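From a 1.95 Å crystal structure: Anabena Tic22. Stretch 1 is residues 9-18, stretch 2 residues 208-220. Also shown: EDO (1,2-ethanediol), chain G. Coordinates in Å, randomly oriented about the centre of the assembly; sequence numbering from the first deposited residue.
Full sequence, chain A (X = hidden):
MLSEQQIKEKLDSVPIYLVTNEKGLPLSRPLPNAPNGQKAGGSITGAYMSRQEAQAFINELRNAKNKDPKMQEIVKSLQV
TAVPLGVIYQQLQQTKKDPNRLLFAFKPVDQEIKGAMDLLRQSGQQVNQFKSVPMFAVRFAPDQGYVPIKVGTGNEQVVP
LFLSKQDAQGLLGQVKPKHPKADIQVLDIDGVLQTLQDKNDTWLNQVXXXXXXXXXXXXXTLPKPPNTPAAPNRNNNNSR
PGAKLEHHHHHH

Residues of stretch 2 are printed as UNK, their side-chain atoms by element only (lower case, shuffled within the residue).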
# COMPACT_ATOMS: atom_id res chain seq x y z
N GLU A 9 -7.77 -6.28 -9.07
CA GLU A 9 -8.94 -5.50 -8.68
C GLU A 9 -9.04 -5.29 -7.17
O GLU A 9 -9.59 -4.29 -6.74
CB GLU A 9 -10.23 -6.16 -9.15
CG GLU A 9 -10.43 -6.10 -10.64
CD GLU A 9 -11.60 -6.96 -11.11
OE1 GLU A 9 -12.48 -7.30 -10.26
OE2 GLU A 9 -11.64 -7.30 -12.31
N LYS A 10 -8.53 -6.24 -6.38
CA LYS A 10 -8.47 -6.10 -4.93
C LYS A 10 -7.43 -5.03 -4.57
O LYS A 10 -7.70 -4.13 -3.78
CB LYS A 10 -8.13 -7.43 -4.24
CG LYS A 10 -9.29 -8.47 -4.26
CD LYS A 10 -8.97 -9.64 -3.38
CE LYS A 10 -10.05 -10.69 -3.43
NZ LYS A 10 -11.34 -10.12 -3.03
N LEU A 11 -6.26 -5.15 -5.15
CA LEU A 11 -5.18 -4.17 -4.94
C LEU A 11 -5.56 -2.75 -5.39
O LEU A 11 -5.11 -1.76 -4.79
CB LEU A 11 -3.91 -4.61 -5.66
CG LEU A 11 -3.25 -5.88 -5.17
CD1 LEU A 11 -2.04 -6.31 -6.07
CD2 LEU A 11 -2.84 -5.77 -3.70
N ASP A 12 -6.35 -2.65 -6.45
CA ASP A 12 -6.76 -1.36 -7.00
C ASP A 12 -7.59 -0.47 -6.05
O ASP A 12 -7.74 0.72 -6.30
CB ASP A 12 -7.56 -1.54 -8.29
CG ASP A 12 -6.69 -1.76 -9.53
OD1 ASP A 12 -5.46 -1.70 -9.44
OD2 ASP A 12 -7.27 -1.98 -10.62
N SER A 13 -8.12 -1.05 -4.98
CA SER A 13 -8.80 -0.25 -3.95
C SER A 13 -7.88 0.80 -3.37
O SER A 13 -8.34 1.77 -2.82
CB SER A 13 -9.20 -1.13 -2.78
OG SER A 13 -10.28 -1.95 -3.11
N VAL A 14 -6.58 0.50 -3.38
CA VAL A 14 -5.59 1.26 -2.63
C VAL A 14 -4.90 2.22 -3.58
O VAL A 14 -4.26 1.79 -4.55
CB VAL A 14 -4.56 0.31 -2.01
CG1 VAL A 14 -3.54 1.04 -1.19
CG2 VAL A 14 -5.27 -0.79 -1.15
N PRO A 15 -5.01 3.52 -3.32
CA PRO A 15 -4.23 4.46 -4.15
C PRO A 15 -2.77 4.58 -3.67
O PRO A 15 -2.50 4.56 -2.48
CB PRO A 15 -4.97 5.78 -3.98
CG PRO A 15 -5.57 5.72 -2.67
CD PRO A 15 -5.81 4.23 -2.31
N ILE A 16 -1.86 4.72 -4.62
CA ILE A 16 -0.47 4.89 -4.34
C ILE A 16 -0.15 6.25 -4.92
O ILE A 16 -0.63 6.60 -6.00
CB ILE A 16 0.35 3.80 -5.07
CG1 ILE A 16 -0.10 2.41 -4.59
CG2 ILE A 16 1.88 4.04 -4.89
CD1 ILE A 16 0.20 2.07 -3.14
N TYR A 17 0.64 7.04 -4.23
CA TYR A 17 0.97 8.42 -4.71
C TYR A 17 2.41 8.49 -5.27
O TYR A 17 3.34 8.16 -4.59
CB TYR A 17 0.72 9.39 -3.57
CG TYR A 17 -0.69 9.27 -3.06
CD1 TYR A 17 -1.75 9.77 -3.78
CD2 TYR A 17 -0.97 8.61 -1.88
CE1 TYR A 17 -3.04 9.66 -3.34
CE2 TYR A 17 -2.29 8.46 -1.43
CZ TYR A 17 -3.33 8.99 -2.19
OH TYR A 17 -4.65 8.89 -1.77
N LEU A 18 2.55 8.84 -6.54
CA LEU A 18 3.79 8.94 -7.22
C LEU A 18 4.13 10.41 -7.39
O LEU A 18 3.21 11.25 -7.45
CB LEU A 18 3.69 8.28 -8.57
CG LEU A 18 3.46 6.76 -8.58
CD1 LEU A 18 3.62 6.27 -10.04
CD2 LEU A 18 4.40 5.98 -7.58
N UNK A 208 -10.84 -7.79 1.23
CA UNK A 208 -10.75 -6.47 0.63
C UNK A 208 -9.70 -5.65 1.36
O UNK A 208 -9.47 -5.82 2.57
c UNK A 208 -13.14 -6.47 -0.16
c UNK A 208 -12.10 -5.73 0.67
c UNK A 208 -12.58 -5.58 2.11
N UNK A 209 -9.03 -4.78 0.61
CA UNK A 209 -8.06 -3.86 1.17
C UNK A 209 -8.72 -2.52 1.38
O UNK A 209 -9.32 -2.00 0.46
c UNK A 209 -6.87 -3.67 0.22
c UNK A 209 -6.47 -5.99 -0.60
c UNK A 209 -5.92 -4.87 0.22
c UNK A 209 -4.54 -4.42 -0.27
N UNK A 210 -8.58 -1.96 2.58
CA UNK A 210 -9.23 -0.70 2.91
C UNK A 210 -8.12 0.35 3.11
O UNK A 210 -7.33 0.28 4.06
c UNK A 210 -11.19 -1.95 4.03
c UNK A 210 -10.77 0.49 4.51
c UNK A 210 -10.10 -0.82 4.19
N UNK A 211 -8.01 1.32 2.18
CA UNK A 211 -7.00 2.34 2.38
C UNK A 211 -7.30 3.32 3.52
O UNK A 211 -8.33 3.24 4.16
c UNK A 211 -8.88 1.62 1.03
c UNK A 211 -8.39 2.94 0.56
c UNK A 211 -6.97 3.05 1.05
N UNK A 212 -6.38 4.22 3.77
CA UNK A 212 -6.45 5.11 4.92
C UNK A 212 -7.63 6.08 4.80
O UNK A 212 -8.17 6.23 3.71
o UNK A 212 -5.21 6.85 3.81
c UNK A 212 -5.18 5.94 4.93
N UNK A 213 -8.06 6.68 5.92
CA UNK A 213 -9.20 7.61 5.83
C UNK A 213 -8.93 8.75 4.84
O UNK A 213 -9.84 9.19 4.13
c UNK A 213 -8.73 7.18 8.13
c UNK A 213 -9.34 8.16 7.26
c UNK A 213 -7.65 6.45 7.32
N UNK A 214 -7.69 9.21 4.83
CA UNK A 214 -7.30 10.30 3.94
C UNK A 214 -7.41 9.91 2.47
O UNK A 214 -7.89 10.69 1.65
o UNK A 214 -5.65 10.82 8.00
c UNK A 214 -5.61 10.35 6.83
c UNK A 214 -5.88 10.76 4.25
c UNK A 214 -5.70 11.37 5.64
o UNK A 214 -5.49 9.11 6.66
N UNK A 215 -6.99 8.69 2.13
CA UNK A 215 -7.11 8.18 0.76
C UNK A 215 -8.58 7.96 0.36
O UNK A 215 -8.96 8.16 -0.79
o UNK A 215 -4.91 7.25 0.43
c UNK A 215 -6.27 6.90 0.60
N UNK A 216 -9.38 7.45 1.30
CA UNK A 216 -10.81 7.21 1.02
C UNK A 216 -11.50 8.53 0.69
O UNK A 216 -12.26 8.60 -0.28
c UNK A 216 -11.70 4.87 5.72
c UNK A 216 -11.51 6.55 2.21
n UNK A 216 -10.62 4.09 5.77
c UNK A 216 -12.06 4.37 3.30
n UNK A 216 -12.37 5.05 4.58
c UNK A 216 -11.07 5.10 2.44
n UNK A 216 -12.10 5.48 6.84
N UNK A 217 -11.22 9.56 1.49
CA UNK A 217 -11.72 10.91 1.30
C UNK A 217 -11.23 11.49 -0.04
O UNK A 217 -12.04 11.97 -0.82
o UNK A 217 -10.27 13.79 4.26
o UNK A 217 -11.69 15.33 3.65
c UNK A 217 -11.20 14.19 3.52
c UNK A 217 -11.72 13.30 2.37
c UNK A 217 -11.25 11.81 2.45
N UNK A 218 -9.94 11.39 -0.32
CA UNK A 218 -9.40 11.86 -1.59
C UNK A 218 -10.08 11.21 -2.79
O UNK A 218 -10.41 11.89 -3.77
c UNK A 218 -7.30 12.03 -2.97
c UNK A 218 -6.23 12.85 -5.38
c UNK A 218 -7.90 11.61 -1.67
o UNK A 218 -5.73 13.31 -6.56
c UNK A 218 -6.34 11.51 -5.13
c UNK A 218 -6.88 11.10 -3.91
c UNK A 218 -6.65 13.79 -4.45
c UNK A 218 -7.17 13.38 -3.27
N UNK A 219 -10.26 9.89 -2.72
CA UNK A 219 -10.84 9.12 -3.80
C UNK A 219 -12.27 9.57 -4.06
O UNK A 219 -12.66 9.67 -5.21
c UNK A 219 -9.26 5.69 -3.06
c UNK A 219 -10.80 7.60 -3.53
c UNK A 219 -9.42 7.04 -3.76
c UNK A 219 -11.79 6.83 -4.42
N UNK A 220 -13.01 9.89 -3.00
CA UNK A 220 -14.37 10.42 -3.15
C UNK A 220 -14.40 11.74 -3.94
O UNK A 220 -15.45 12.09 -4.42
n UNK A 220 -14.57 9.45 3.41
c UNK A 220 -15.26 9.97 2.42
c UNK A 220 -16.34 9.63 0.20
n UNK A 220 -15.58 9.20 1.38
c UNK A 220 -15.53 9.36 -1.12
n UNK A 220 -15.66 11.23 2.50
c UNK A 220 -15.09 10.63 -1.79
C1 EDO G . -2.56 9.24 4.95
O1 EDO G . -2.49 8.50 6.16
C2 EDO G . -3.36 8.37 3.99
O2 EDO G . -2.61 7.39 3.24
O HOH W 1 -9.72 -4.53 -2.12
O HOH W 2 -2.93 5.18 0.14
O HOH W 3 -5.22 10.96 -0.03

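Position 208 carries three side-chain carbons, one bearing the other two, and lies sideways to the first stretch without touching it: Val-208. At 209 four carbons fork at the second. This side chain points toward stretch 1, its CB 3.6 Å from Val-14 CG2 and one branch tip 4.1 Å from Leu-11 CD2; the fork makes it Leu-209. Position 210 repeats the three-carbon pattern of 208, but points away, and is Val-210. At 211 three carbons close a ring onto the backbone N. The CB of this ring packs 3.7 Å from Pro-15 CD, and the residue is Pro-211.

Position 212, one carbon then one oxygen, is Ser-212. It caps the helix that follows: Ser-212 OG accepts from the backbone N of residue 215 at 3.1 Å. Ser-212 OG also lies 2.4 Å from C2 of the ethanediol, too close for a non-bonded contact. Three carbons again close onto N at 213, out of reach of stretch 1, giving Pro-213. At 214 the third of three carbons carries two oxygens, so this is Glu-214, which accepts a hydrogen bond from ethanediol O1 through OE1 at 3.1 Å.

Position 215 has a single carbon and an oxygen, and that oxygen sits 2.8 Å from Tyr-17 OH and 3.5 Å from Pro-15 CG: Ser-215. At 216 three carbons, a nitrogen and a carbon with two more nitrogens identify Arg-216; it points away from stretch 1, and its NH1 donates to Pro-211 O at 2.9 Å. Position 217, with three carbons ending in two oxygens, is the exposed Glu-217. At position 218 one carbon leads to a six-carbon ring bearing an oxygen, and the residue is Tyr-218, whose CD2 lies 4.1 Å from Tyr-17 CE1. Four carbons at 219 fork at the first, with one arm two carbons long. This is Ile-219, and its CD1 reaches Pro-15 CG at 3.7 Å. Position 220 has the same side-chain atoms as 216 and is Arg-220, out of reach.

The contact combines apolar packing with a buried polar contact between Tyr-17 OH and Ser-215 OG, 2.8 Å apart. Leu-209 packs against Leu-11 and Val-14, while Pro-15 meets both Pro-211 and Ile-219, so strand and helix residues share one surface. No direct backbone hydrogen bond links the stretches; instead, water 1 donates to Lys-10 O (2.6 Å) and accepts from Leu-209 N (2.8 Å). Water 2 likewise joins Pro-15 O (2.7 Å) to Ser-215 OG (2.9 Å), tying the strand to the first turn of the helix, which crosses it nearly at right angles (86°).

Stretch 2, residues 208-220: VLVPSPESREYIR
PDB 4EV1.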